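Local coordinates for pre-crRNA processing endonuclease (Streptococcus pyogenes serotype M1, PDB 3VZH), which probably cuts precursor CRISPR RNA into shorter guide RNAs, as a Cas5d-type endoribonuclease of the CRISPR adaptive immune system, at residues 14-20 with 91-97; 10-14 with 147-153; 174-178 with 188-192; 161-167 with 196-200. All blocks are in the same frame, centred on the assembly; numbering follows the deposited sequence.

Contact 1. Residues 14-20 with 91-97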
loop_
_atom_site.group_PDB
_atom_site.type_symbol
_atom_site.label_atom_id
_atom_site.label_comp_id
_atom_site.label_asym_id
_atom_site.label_seq_id
_atom_site.Cartn_x
_atom_site.Cartn_y
_atom_site.Cartn_z
ATOM N N SER A 14 11.076 -1.605 1.863
ATOM C CA SER A 14 11.722 -2.877 2.294
ATOM C C SER A 14 11.742 -3.031 3.803
ATOM O O SER A 14 11.592 -2.052 4.535
ATOM C CB SER A 14 13.096 -2.965 1.681
ATOM O OG SER A 14 13.944 -1.924 2.205
ATOM N N GLY A 15 11.909 -4.276 4.293
ATOM C CA GLY A 15 11.952 -4.444 5.749
ATOM C C GLY A 15 12.348 -5.878 6.005
ATOM O O GLY A 15 12.086 -6.776 5.187
ATOM N N GLN A 16 12.953 -6.089 7.176
ATOM C CA GLN A 16 13.288 -7.440 7.599
ATOM C C GLN A 16 12.056 -8.299 7.954
ATOM O O GLN A 16 12.087 -9.540 7.804
ATOM C CB GLN A 16 14.219 -7.349 8.850
ATOM C CG GLN A 16 15.665 -6.971 8.474
ATOM C CD GLN A 16 16.184 -7.808 7.314
ATOM O OE1 GLN A 16 16.429 -7.289 6.214
ATOM N NE2 GLN A 16 16.335 -9.109 7.542
ATOM N N ARG A 17 11.017 -7.650 8.507
ATOM C CA ARG A 17 9.789 -8.327 8.897
ATOM C C ARG A 17 8.566 -7.508 8.471
ATOM O O ARG A 17 8.628 -6.258 8.422
ATOM C CB ARG A 17 9.747 -8.435 10.418
ATOM C CG ARG A 17 10.859 -9.356 10.968
ATOM C CD ARG A 17 10.637 -10.799 10.507
ATOM N NE ARG A 17 11.443 -11.775 11.246
ATOM C CZ ARG A 17 12.609 -12.246 10.841
ATOM N NH1 ARG A 17 13.161 -11.810 9.703
ATOM N NH2 ARG A 17 13.239 -13.159 11.611
ATOM N N ALA A 18 7.477 -8.211 8.176
ATOM C CA ALA A 18 6.180 -7.590 7.855
ATOM C C ALA A 18 5.094 -8.468 8.462
ATOM O O ALA A 18 5.285 -9.698 8.627
ATOM C CB ALA A 18 5.965 -7.443 6.328
ATOM N N LEU A 19 3.989 -7.832 8.823
ATOM C CA LEU A 19 2.838 -8.554 9.377
ATOM C C LEU A 19 1.599 -7.887 8.836
ATOM O O LEU A 19 1.122 -6.885 9.415
ATOM C CB LEU A 19 2.808 -8.526 10.912
ATOM C CG LEU A 19 1.642 -9.240 11.612
ATOM C CD1 LEU A 19 1.682 -10.701 11.192
ATOM C CD2 LEU A 19 1.677 -9.141 13.155
ATOM N N PHE A 20 0.998 -8.491 7.817
ATOM C CA PHE A 20 -0.231 -7.895 7.206
ATOM C C PHE A 20 -1.427 -8.678 7.690
ATOM O O PHE A 20 -1.600 -9.822 7.332
ATOM C CB PHE A 20 -0.060 -8.008 5.679
ATOM C CG PHE A 20 1.101 -7.213 5.189
ATOM C CD1 PHE A 20 1.194 -5.850 5.497
ATOM C CD2 PHE A 20 2.105 -7.780 4.409
ATOM C CE1 PHE A 20 2.246 -5.089 5.095
ATOM C CE2 PHE A 20 3.169 -6.971 3.985
ATOM C CZ PHE A 20 3.215 -5.639 4.316
ATOM N N TYR A 91 5.422 -14.056 10.833
ATOM C CA TYR A 91 5.785 -12.887 10.014
ATOM C C TYR A 91 6.285 -13.237 8.620
ATOM O O TYR A 91 6.865 -14.249 8.449
ATOM C CB TYR A 91 6.971 -12.148 10.705
ATOM C CG TYR A 91 6.594 -11.506 11.999
ATOM C CD1 TYR A 91 6.092 -10.183 12.015
ATOM C CD2 TYR A 91 6.771 -12.194 13.232
ATOM C CE1 TYR A 91 5.728 -9.581 13.225
ATOM C CE2 TYR A 91 6.394 -11.589 14.462
ATOM C CZ TYR A 91 5.894 -10.279 14.449
ATOM O OH TYR A 91 5.529 -9.636 15.629
ATOM N N LEU A 92 6.093 -12.345 7.650
ATOM C CA LEU A 92 6.921 -12.426 6.435
ATOM C C LEU A 92 8.292 -11.973 6.795
ATOM O O LEU A 92 8.480 -11.049 7.629
ATOM C CB LEU A 92 6.278 -11.472 5.399
ATOM C CG LEU A 92 4.937 -11.978 4.844
ATOM C CD1 LEU A 92 4.281 -10.794 4.070
ATOM C CD2 LEU A 92 5.294 -13.138 3.858
ATOM N N SER A 93 9.280 -12.453 6.028
ATOM C CA SER A 93 10.635 -12.098 6.267
ATOM C C SER A 93 11.294 -11.545 4.999
ATOM O O SER A 93 10.955 -11.967 3.918
ATOM C CB SER A 93 11.365 -13.408 6.648
ATOM O OG SER A 93 12.674 -13.087 6.929
ATOM N N ASP A 94 12.199 -10.574 5.147
ATOM C CA ASP A 94 13.025 -10.058 4.029
ATOM C C ASP A 94 12.193 -9.647 2.767
ATOM O O ASP A 94 12.230 -10.262 1.716
ATOM C CB ASP A 94 14.118 -11.074 3.697
ATOM C CG ASP A 94 15.173 -10.495 2.824
ATOM O OD1 ASP A 94 15.103 -9.304 2.548
ATOM O OD2 ASP A 94 16.019 -11.217 2.269
ATOM N N VAL A 95 11.351 -8.634 2.936
ATOM C CA VAL A 95 10.327 -8.208 1.953
ATOM C C VAL A 95 10.835 -6.980 1.227
ATOM O O VAL A 95 11.555 -6.121 1.851
ATOM C CB VAL A 95 8.948 -7.957 2.613
ATOM C CG1 VAL A 95 8.450 -9.281 3.277
ATOM C CG2 VAL A 95 8.979 -6.772 3.627
ATOM N N VAL A 96 10.548 -6.926 -0.109
ATOM C CA VAL A 96 10.751 -5.710 -0.933
ATOM C C VAL A 96 9.475 -5.525 -1.749
ATOM O O VAL A 96 8.985 -6.449 -2.350
ATOM C CB VAL A 96 11.929 -5.883 -1.907
ATOM C CG1 VAL A 96 11.892 -4.718 -2.884
ATOM C CG2 VAL A 96 13.315 -5.949 -1.218
ATOM N N TYR A 97 8.878 -4.334 -1.742
ATOM C CA TYR A 97 7.606 -4.079 -2.477
ATOM C C TYR A 97 7.799 -2.781 -3.195
ATOM O O TYR A 97 8.348 -1.781 -2.583
ATOM C CB TYR A 97 6.452 -3.866 -1.505
ATOM C CG TYR A 97 6.185 -5.075 -0.648
ATOM C CD1 TYR A 97 5.802 -6.289 -1.230
ATOM C CD2 TYR A 97 6.301 -5.003 0.714
ATOM C CE1 TYR A 97 5.592 -7.429 -0.409
ATOM C CE2 TYR A 97 6.087 -6.112 1.527
ATOM C CZ TYR A 97 5.713 -7.309 0.942
ATOM O OH TYR A 97 5.499 -8.397 1.769
#

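Contact 2. Residues 10-14 with 147-153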
loop_
_atom_site.group_PDB
_atom_site.type_symbol
_atom_site.label_atom_id
_atom_site.label_comp_id
_atom_site.label_asym_id
_atom_site.label_seq_id
_atom_site.Cartn_x
_atom_site.Cartn_y
_atom_site.Cartn_z
ATOM N N TYR A 10 6.268 6.361 -7.499
ATOM C CA TYR A 10 6.779 4.977 -7.326
ATOM C C TYR A 10 7.738 4.972 -6.163
ATOM O O TYR A 10 8.614 5.884 -6.044
ATOM C CB TYR A 10 7.598 4.643 -8.611
ATOM C CG TYR A 10 6.762 4.744 -9.879
ATOM C CD1 TYR A 10 6.041 3.612 -10.326
ATOM C CD2 TYR A 10 6.668 5.902 -10.581
ATOM C CE1 TYR A 10 5.289 3.673 -11.443
ATOM C CE2 TYR A 10 5.901 5.962 -11.748
ATOM C CZ TYR A 10 5.189 4.831 -12.100
ATOM O OH TYR A 10 4.424 4.768 -13.252
ATOM N N VAL A 11 7.649 3.948 -5.294
ATOM C CA VAL A 11 8.535 3.877 -4.158
ATOM C C VAL A 11 8.913 2.461 -3.946
ATOM O O VAL A 11 8.103 1.530 -4.286
ATOM C CB VAL A 11 7.921 4.380 -2.840
ATOM C CG1 VAL A 11 7.837 5.894 -2.829
ATOM C CG2 VAL A 11 6.562 3.746 -2.623
ATOM N N ARG A 12 10.117 2.261 -3.447
ATOM C CA ARG A 12 10.573 0.922 -3.016
ATOM C C ARG A 12 10.470 0.882 -1.487
ATOM O O ARG A 12 11.082 1.734 -0.794
ATOM C CB ARG A 12 12.016 0.771 -3.419
ATOM C CG ARG A 12 12.634 -0.621 -3.057
ATOM C CD ARG A 12 14.024 -0.680 -3.687
ATOM N NE ARG A 12 14.527 -2.046 -3.675
ATOM C CZ ARG A 12 15.060 -2.647 -2.623
ATOM N NH1 ARG A 12 15.111 -2.024 -1.435
ATOM N NH2 ARG A 12 15.557 -3.898 -2.732
ATOM N N VAL A 13 9.755 -0.095 -0.937
ATOM C CA VAL A 13 9.660 -0.209 0.499
ATOM C C VAL A 13 10.202 -1.574 0.865
ATOM O O VAL A 13 9.787 -2.611 0.239
ATOM C CB VAL A 13 8.179 -0.158 0.943
ATOM C CG1 VAL A 13 8.086 -0.149 2.461
ATOM C CG2 VAL A 13 7.447 1.100 0.387
ATOM N N SER A 14 11.076 -1.605 1.863
ATOM C CA SER A 14 11.722 -2.877 2.294
ATOM C C SER A 14 11.742 -3.031 3.803
ATOM O O SER A 14 11.592 -2.052 4.535
ATOM C CB SER A 14 13.096 -2.965 1.681
ATOM O OG SER A 14 13.944 -1.924 2.205
ATOM N N LEU A 147 11.594 0.684 5.305
ATOM C CA LEU A 147 12.484 1.686 4.732
ATOM C C LEU A 147 11.885 2.073 3.410
ATOM O O LEU A 147 11.608 1.170 2.579
ATOM C CB LEU A 147 13.838 1.057 4.480
ATOM C CG LEU A 147 14.800 1.813 3.539
ATOM C CD1 LEU A 147 15.129 3.135 4.259
ATOM C CD2 LEU A 147 16.057 0.959 3.263
ATOM N N VAL A 148 11.691 3.372 3.175
ATOM C CA VAL A 148 11.120 3.863 1.905
ATOM C C VAL A 148 12.274 4.506 1.119
ATOM O O VAL A 148 13.033 5.349 1.689
ATOM C CB VAL A 148 10.076 4.961 2.177
ATOM C CG1 VAL A 148 9.730 5.743 0.909
ATOM C CG2 VAL A 148 8.782 4.265 2.638
ATOM N N ASP A 149 12.435 4.109 -0.125
ATOM C CA ASP A 149 13.365 4.826 -1.004
ATOM C C ASP A 149 12.729 5.192 -2.350
ATOM O O ASP A 149 11.785 4.543 -2.851
ATOM C CB ASP A 149 14.674 4.016 -1.259
ATOM C CG ASP A 149 15.717 4.200 -0.121
ATOM O OD1 ASP A 149 15.983 5.341 0.307
ATOM O OD2 ASP A 149 16.238 3.184 0.349
ATOM N N ASP A 150 13.291 6.237 -2.944
ATOM C CA ASP A 150 12.856 6.782 -4.211
ATOM C C ASP A 150 13.226 5.850 -5.378
ATOM O O ASP A 150 14.369 5.326 -5.456
ATOM C CB ASP A 150 13.613 8.103 -4.414
ATOM C CG ASP A 150 12.922 8.990 -5.488
ATOM O OD1 ASP A 150 13.368 10.135 -5.621
ATOM O OD2 ASP A 150 11.849 8.553 -6.091
ATOM N N ILE A 151 12.231 5.496 -6.207
ATOM C CA ILE A 151 12.612 4.854 -7.510
ATOM C C ILE A 151 11.846 5.597 -8.612
ATOM O O ILE A 151 10.891 6.252 -8.312
ATOM C CB ILE A 151 12.235 3.380 -7.545
ATOM C CG1 ILE A 151 10.713 3.178 -7.315
ATOM C CG2 ILE A 151 13.092 2.585 -6.513
ATOM C CD1 ILE A 151 10.231 1.715 -7.559
ATOM N N SER A 152 12.293 5.473 -9.846
ATOM C CA SER A 152 11.651 6.187 -10.963
ATOM C C SER A 152 10.697 5.160 -11.631
ATOM O O SER A 152 10.712 3.961 -11.324
ATOM C CB SER A 152 12.727 6.604 -11.974
ATOM O OG SER A 152 13.277 5.466 -12.574
ATOM N N GLN A 153 9.904 5.662 -12.591
ATOM C CA GLN A 153 8.965 4.840 -13.331
ATOM C C GLN A 153 9.719 3.774 -14.000
ATOM O O GLN A 153 9.308 2.616 -13.966
ATOM C CB GLN A 153 8.227 5.702 -14.357
ATOM C CG GLN A 153 7.151 4.831 -15.066
ATOM C CD GLN A 153 6.448 5.561 -16.191
ATOM O OE1 GLN A 153 6.520 6.765 -16.293
ATOM N NE2 GLN A 153 5.765 4.809 -17.052
HETATM O O HOH W 1 8.488 8.236 -8.021
HETATM O O HOH W 2 13.521 0.125 0.365
HETATM O O HOH W 3 15.967 0.861 -0.431
#

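Contact 3. Residues 174-178 with 188-192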
loop_
_atom_site.group_PDB
_atom_site.type_symbol
_atom_site.label_atom_id
_atom_site.label_comp_id
_atom_site.label_asym_id
_atom_site.label_seq_id
_atom_site.Cartn_x
_atom_site.Cartn_y
_atom_site.Cartn_z
ATOM N N PHE A 174 -8.631 -9.316 2.902
ATOM C CA PHE A 174 -9.016 -7.963 3.311
ATOM C C PHE A 174 -8.459 -6.929 2.322
ATOM O O PHE A 174 -7.286 -6.998 1.907
ATOM C CB PHE A 174 -8.538 -7.698 4.729
ATOM C CG PHE A 174 -8.872 -6.340 5.236
ATOM C CD1 PHE A 174 -7.857 -5.419 5.454
ATOM C CD2 PHE A 174 -10.188 -5.963 5.490
ATOM C CE1 PHE A 174 -8.152 -4.123 5.910
ATOM C CE2 PHE A 174 -10.494 -4.679 5.977
ATOM C CZ PHE A 174 -9.461 -3.753 6.186
ATOM N N HIS A 175 -9.327 -5.993 1.897
ATOM C CA HIS A 175 -8.944 -4.922 0.985
ATOM C C HIS A 175 -8.808 -3.651 1.799
ATOM O O HIS A 175 -7.713 -3.121 1.924
ATOM C CB HIS A 175 -10.056 -4.736 -0.035
ATOM C CG HIS A 175 -9.807 -3.661 -1.078
ATOM N ND1 HIS A 175 -10.081 -2.354 -0.862
ATOM C CD2 HIS A 175 -9.368 -3.762 -2.414
ATOM C CE1 HIS A 175 -9.801 -1.653 -2.004
ATOM N NE2 HIS A 175 -9.404 -2.529 -2.946
ATOM N N SER A 176 -9.913 -3.156 2.360
ATOM C CA SER A 176 -9.875 -1.930 3.165
ATOM C C SER A 176 -11.189 -1.696 3.857
ATOM O O SER A 176 -12.171 -2.386 3.582
ATOM C CB SER A 176 -9.511 -0.705 2.307
ATOM O OG SER A 176 -10.260 -0.643 1.107
ATOM N N PHE A 177 -11.184 -0.779 4.824
ATOM C CA PHE A 177 -12.408 -0.257 5.386
ATOM C C PHE A 177 -12.931 0.985 4.677
ATOM O O PHE A 177 -12.129 1.752 4.101
ATOM C CB PHE A 177 -12.176 0.166 6.833
ATOM C CG PHE A 177 -11.956 -0.959 7.770
ATOM C CD1 PHE A 177 -13.009 -1.804 8.120
ATOM C CD2 PHE A 177 -10.718 -1.124 8.380
ATOM C CE1 PHE A 177 -12.819 -2.836 9.016
ATOM C CE2 PHE A 177 -10.520 -2.136 9.298
ATOM C CZ PHE A 177 -11.575 -2.996 9.612
ATOM N N ALA A 178 -14.260 1.181 4.783
ATOM C CA ALA A 178 -14.963 2.445 4.505
ATOM C C ALA A 178 -15.407 3.092 5.843
ATOM O O ALA A 178 -15.970 2.420 6.715
ATOM C CB ALA A 178 -16.190 2.221 3.629
ATOM N N LYS A 188 -18.020 -0.183 6.790
ATOM C CA LYS A 188 -17.946 -1.359 5.926
ATOM C C LYS A 188 -16.537 -1.904 5.902
ATOM O O LYS A 188 -15.558 -1.146 6.077
ATOM C CB LYS A 188 -18.388 -1.028 4.463
ATOM C CG LYS A 188 -19.841 -0.528 4.298
ATOM C CD LYS A 188 -20.087 0.237 3.002
ATOM C CE LYS A 188 -21.409 1.020 3.031
ATOM N NZ LYS A 188 -22.526 0.313 2.343
ATOM N N SER A 189 -16.422 -3.222 5.676
ATOM C CA SER A 189 -15.146 -3.826 5.274
ATOM C C SER A 189 -15.305 -4.479 3.909
ATOM O O SER A 189 -16.405 -4.956 3.533
ATOM C CB SER A 189 -14.609 -4.829 6.281
ATOM O OG SER A 189 -15.525 -5.920 6.378
ATOM N N TYR A 190 -14.222 -4.419 3.147
ATOM C CA TYR A 190 -14.219 -4.897 1.787
ATOM C C TYR A 190 -13.168 -5.982 1.695
ATOM O O TYR A 190 -12.017 -5.816 2.180
ATOM C CB TYR A 190 -13.879 -3.787 0.777
ATOM C CG TYR A 190 -14.923 -2.703 0.681
ATOM C CD1 TYR A 190 -15.859 -2.697 -0.359
ATOM C CD2 TYR A 190 -14.995 -1.686 1.655
ATOM C CE1 TYR A 190 -16.815 -1.708 -0.455
ATOM C CE2 TYR A 190 -15.962 -0.687 1.574
ATOM C CZ TYR A 190 -16.871 -0.704 0.532
ATOM O OH TYR A 190 -17.837 0.274 0.455
ATOM N N PHE A 191 -13.569 -7.079 1.043
ATOM C CA PHE A 191 -12.674 -8.243 0.799
ATOM C C PHE A 191 -12.748 -8.562 -0.673
ATOM O O PHE A 191 -13.829 -8.364 -1.283
ATOM C CB PHE A 191 -13.101 -9.477 1.601
ATOM C CG PHE A 191 -12.889 -9.326 3.072
ATOM C CD1 PHE A 191 -11.799 -9.953 3.700
ATOM C CD2 PHE A 191 -13.787 -8.594 3.843
ATOM C CE1 PHE A 191 -11.598 -9.824 5.077
ATOM C CE2 PHE A 191 -13.585 -8.483 5.211
ATOM C CZ PHE A 191 -12.482 -9.070 5.823
ATOM N N THR A 192 -11.665 -9.115 -1.232
ATOM C CA THR A 192 -11.728 -9.494 -2.622
ATOM C C THR A 192 -10.644 -10.495 -2.971
ATOM O O THR A 192 -9.670 -10.571 -2.230
ATOM C CB THR A 192 -11.745 -8.252 -3.578
ATOM O OG1 THR A 192 -12.472 -8.595 -4.793
ATOM C CG2 THR A 192 -10.279 -7.673 -3.899
#

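Contact 4. Residues 161-167 with 196-200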
loop_
_atom_site.group_PDB
_atom_site.type_symbol
_atom_site.label_atom_id
_atom_site.label_comp_id
_atom_site.label_asym_id
_atom_site.label_seq_id
_atom_site.Cartn_x
_atom_site.Cartn_y
_atom_site.Cartn_z
ATOM N N SER A 161 10.563 -9.269 -10.700
ATOM C CA SER A 161 10.046 -9.959 -9.449
ATOM C C SER A 161 10.616 -11.410 -9.420
ATOM O O SER A 161 10.763 -12.074 -10.480
ATOM C CB SER A 161 8.572 -10.119 -9.565
ATOM O OG SER A 161 7.972 -10.871 -8.450
ATOM N N TYR A 162 10.900 -11.882 -8.202
ATOM C CA TYR A 162 11.184 -13.309 -7.930
ATOM C C TYR A 162 10.077 -14.172 -8.612
ATOM O O TYR A 162 10.395 -15.259 -9.122
ATOM C CB TYR A 162 11.218 -13.547 -6.408
ATOM C CG TYR A 162 11.543 -15.030 -6.049
ATOM C CD1 TYR A 162 12.857 -15.526 -6.122
ATOM C CD2 TYR A 162 10.520 -15.945 -5.718
ATOM C CE1 TYR A 162 13.126 -16.862 -5.818
ATOM C CE2 TYR A 162 10.782 -17.273 -5.396
ATOM C CZ TYR A 162 12.058 -17.724 -5.402
ATOM O OH TYR A 162 12.265 -19.024 -5.089
ATOM N N TYR A 163 8.820 -13.664 -8.608
ATOM C CA TYR A 163 7.627 -14.404 -9.152
ATOM C C TYR A 163 7.303 -14.132 -10.637
ATOM O O TYR A 163 6.251 -14.518 -11.189
ATOM C CB TYR A 163 6.429 -14.221 -8.191
ATOM C CG TYR A 163 6.747 -14.896 -6.899
ATOM C CD1 TYR A 163 6.741 -16.295 -6.794
ATOM C CD2 TYR A 163 6.966 -14.109 -5.672
ATOM C CE1 TYR A 163 6.989 -16.941 -5.573
ATOM C CE2 TYR A 163 7.235 -14.743 -4.472
ATOM C CZ TYR A 163 7.244 -16.159 -4.442
ATOM O OH TYR A 163 7.541 -16.785 -3.282
ATOM N N ASN A 164 8.224 -13.491 -11.329
ATOM C CA ASN A 164 7.974 -13.317 -12.729
ATOM C C ASN A 164 7.750 -14.682 -13.421
ATOM O O ASN A 164 8.504 -15.611 -13.209
ATOM C CB ASN A 164 9.163 -12.649 -13.381
ATOM C CG ASN A 164 8.820 -12.125 -14.753
ATOM O OD1 ASN A 164 7.694 -11.759 -15.017
ATOM N ND2 ASN A 164 9.797 -12.149 -15.643
ATOM N N GLY A 165 6.797 -14.741 -14.322
ATOM C CA GLY A 165 6.563 -16.014 -15.082
ATOM C C GLY A 165 5.478 -16.925 -14.483
ATOM O O GLY A 165 5.055 -17.872 -15.132
ATOM N N VAL A 166 4.983 -16.645 -13.274
ATOM C CA VAL A 166 3.916 -17.444 -12.721
ATOM C C VAL A 166 2.882 -16.539 -12.138
ATOM O O VAL A 166 3.211 -15.403 -11.733
ATOM C CB VAL A 166 4.370 -18.454 -11.598
ATOM C CG1 VAL A 166 5.411 -19.451 -12.141
ATOM C CG2 VAL A 166 4.909 -17.697 -10.385
ATOM N N ASN A 167 1.654 -17.035 -12.072
ATOM C CA ASN A 167 0.586 -16.375 -11.282
ATOM C C ASN A 167 0.160 -17.213 -10.088
ATOM O O ASN A 167 0.212 -18.428 -10.106
ATOM C CB ASN A 167 -0.665 -16.130 -12.111
ATOM C CG ASN A 167 -0.381 -15.316 -13.388
ATOM O OD1 ASN A 167 0.654 -14.673 -13.531
ATOM N ND2 ASN A 167 -1.308 -15.433 -14.373
ATOM N N MET A 196 -1.818 -12.479 -7.716
ATOM C CA MET A 196 -0.490 -11.930 -7.994
ATOM C C MET A 196 0.030 -12.490 -9.327
ATOM O O MET A 196 0.247 -13.713 -9.440
ATOM C CB MET A 196 0.441 -12.287 -6.810
ATOM C CG MET A 196 1.800 -11.580 -6.904
ATOM S SD MET A 196 2.932 -11.943 -5.560
ATOM C CE MET A 196 3.218 -13.739 -5.715
ATOM N N LYS A 197 0.246 -11.619 -10.326
ATOM C CA LYS A 197 0.577 -12.069 -11.688
ATOM C C LYS A 197 1.960 -11.581 -11.980
ATOM O O LYS A 197 2.197 -10.361 -12.007
ATOM C CB LYS A 197 -0.414 -11.466 -12.725
ATOM C CG LYS A 197 -1.877 -11.897 -12.453
ATOM C CD LYS A 197 -2.827 -11.240 -13.450
ATOM C CE LYS A 197 -4.217 -11.853 -13.369
ATOM N NZ LYS A 197 -5.152 -10.747 -13.721
ATOM N N ASN A 198 2.934 -12.497 -12.148
ATOM C CA ASN A 198 4.309 -12.142 -12.303
ATOM C C ASN A 198 4.831 -11.309 -11.161
ATOM O O ASN A 198 5.681 -10.418 -11.388
ATOM C CB ASN A 198 4.499 -11.423 -13.648
ATOM C CG ASN A 198 4.045 -12.300 -14.826
ATOM O OD1 ASN A 198 4.490 -13.405 -14.945
ATOM N ND2 ASN A 198 3.178 -11.779 -15.687
ATOM N N GLY A 199 4.280 -11.537 -9.988
ATOM C CA GLY A 199 4.618 -10.709 -8.823
ATOM C C GLY A 199 3.832 -9.405 -8.644
ATOM O O GLY A 199 4.088 -8.675 -7.665
ATOM N N VAL A 200 2.919 -9.104 -9.574
ATOM C CA VAL A 200 2.230 -7.814 -9.650
ATOM C C VAL A 200 0.813 -7.975 -9.108
ATOM O O VAL A 200 0.044 -8.851 -9.581
ATOM C CB VAL A 200 2.097 -7.284 -11.098
ATOM C CG1 VAL A 200 1.529 -5.853 -11.005
ATOM C CG2 VAL A 200 3.495 -7.228 -11.733
HETATM O O HOH W 4 3.055 -14.015 -9.166
#

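Contact 1. Residues 14-20 with 91-97
Ala-18 sits at the apolar centre of this antiparallel pairing, its CB 4.1 Å from Leu-92 CB and equally near the CG2 methyl of Val-95. A methyl suits the place, for two branched side chains converge on it. Beside it the Phe-20 ring touches two neighbours: CD2 meets the CD1 methyl of Leu-92 at 3.7 Å, and Tyr-97 OH lies in the plane of the phenylalanine ring, 3.5 Å from Phe-20 CE2. The planes of these two aromatic rings stand 61° apart. Leu-19 CB lies 3.8 Å from Tyr-91 CD1, approaching the ring obliquely; the tyrosine hydroxyl is bonded to Glu-143.

Further out come the backbone bonds, Gly-15 exchanging two with Val-95 and Ala-18 two with Leu-92. Between these pairs both chains turn a corner, at Gln-16 and Asp-94, and pass from one sheet to the other. There the carbonyl of Gln-16 is gripped by two donors from opposite faces of its plane: Asp-94 N at 2.9 Å and Arg-17 NH1 at 3.1 Å. A bend at chi2 (-65°) folds the arginine back for this nearly straight bond (168°), and its CD packs on Tyr-91 CB. The chemistry thus divides the work: apolar groups fill the buried side, while a doubly held carbonyl probably steadies the corner at the polar edge.

Contact 2. Residues 10-14 with 147-153
Strand 147-150 pairs antiparallel with strand 9-15 in the large sheet, and the contact runs on to the start of helix 153-158. Two hydrogen-bonded pairs, Arg-12 with Asp-149 and Ser-14 with Leu-147, lock the register; all four bonds lie in their carbonyl planes, the one from Asp-149 N to Arg-12 O being 2.8 Å long. Between them the beta-branched Val-13 and Val-148, well suited to extended backbone, touch CG2 to CG2 at 4.1 Å. Past the paired residues, the CG2 methyl of Ile-151 lies 3.7 Å from Arg-12 CB. The arginine runs extended from CG to NE, and water links its NH1 to Ser-14 OG and Leu-147 O; a second water, held only weakly by NH1, also donates to Asp-149 OD2, so any link between the two charged groups is indirect and tentative.

Tyr-10 supplies a flat platform at the helix start. Gln-153 CA makes a CH-pi contact over the ring face, 3.8 Å from its centroid, and the glutamine chain runs alongside, its CG 3.3 Å from Tyr-10 OH. Ser-152 N-caps the helix, its OG accepting from Glu-155 N. Strand 95-105 flanks strand 9-15 through backbone bonds at Val-11 and Val-13, whose side chains meet helix 39-49, while Val-11 also touches Ile-129 of helix 118-130.

Contact 3. Residues 174-178 with 188-192
Phe-174 opens the hairpin contact by turning its ring edge to the face of Phe-191, an edge-to-face (T-shaped) pair with centroids 5.6 Å apart and planes at 69°. A trans first torsion (chi1 180°) swings the Phe-174 ring across so that its CD2 lies 3.9 Å from Phe-191 CZ. At His-175 and Ser-176 comes a classic beta bulge: both residues face Tyr-190, whose carbonyl takes a strong bond from His-175 N at 2.7 Å and a weak one from Ser-176 N. Ser-176 O answers by accepting from Tyr-190 N at 2.9 Å. The two bulge side chains are joined as well, His-175 ND1 lying 2.6 Å from Ser-176 OG in a hydrogen bond.

Phe-177 sets its ring edge beside Lys-188 O, CD1 lying 3.3 Å from it, and rests CE1 on Ser-189 CB; one face of its ring receives Phe-174 CZ. Small Ala-178 leaves room for the edge of Tyr-190, its CB 3.6 Å from CE2, while its N bonds to Lys-188 O. The extra residue is thus absorbed by one carbonyl serving two N-H groups, while the bonds of His-175 NE2 to Lys-204 O and of Ser-176 OG to Gln-206 tie the bulge to strand 200-213.

Contact 4. Residues 161-167 with 196-200
Asn-198 both accepts and donates hydrogen bonds that join the tight turn of one hairpin to the loop 161-167. Its OD1 accepts from Gly-165 N at 2.7 Å, with the side-chain CG placed beside the backbone N (chi1 -58°), and its own N gives a bond to Val-166 O at 2.9 Å. A water donates to Val-166 O and Met-196 O and accepts from Gly-199 N, so that three backbone groups share it. Asparagine is apt here, since it tolerates the left-handed backbone of a type I' turn and carries an amide able to serve a neighbouring loop.

Among the apolar contacts, Met-196 lays its CE methyl over the face of the Tyr-163 ring, 4.2 Å from the centroid; a bend at chi3 (63°) turns the methyl there, and SD stands obliquely at 5.4 Å, a Met-aromatic contact.

Gly-199, at phi 85°, brings its CA within 3.4 Å of Ser-161 OG, a close approach that the lack of a side chain allows. That hydroxyl accepts from Tyr-163 N at 2.9 Å, forming an ST turn, and also bonds to Val-64 O. The loop lies between helix 153-158 and strand 167-171, over the turn joining strands 188-197 and 200-213, with Tyr-163 OH bonded to Ile-68 N and Met-196 packed on Val-64 of strand 55-64.

From the N terminus, strand 9-15 enters contact 2 first and runs straight into contact 1, the two sharing Ser-14. Contact 1 closes first, when the chain returns at 91-97, and lies wholly within the longer loop that contact 2 completes at 147-153; Tyr-97 O and Val-13 N probably bond where they touch. After helix 153-158 the chain opens contact 4, whose loop holds the whole of contact 3: the hairpin 174-178 with 188-192 closes, then strand 188-197 carries on to 196-200. Contacts 1, 2, 3 and 4 all reach the large antiparallel sheet, contacts 2 and 3 on opposite sides of the chain's centre, while contact 1 also joins the small three-stranded sheet.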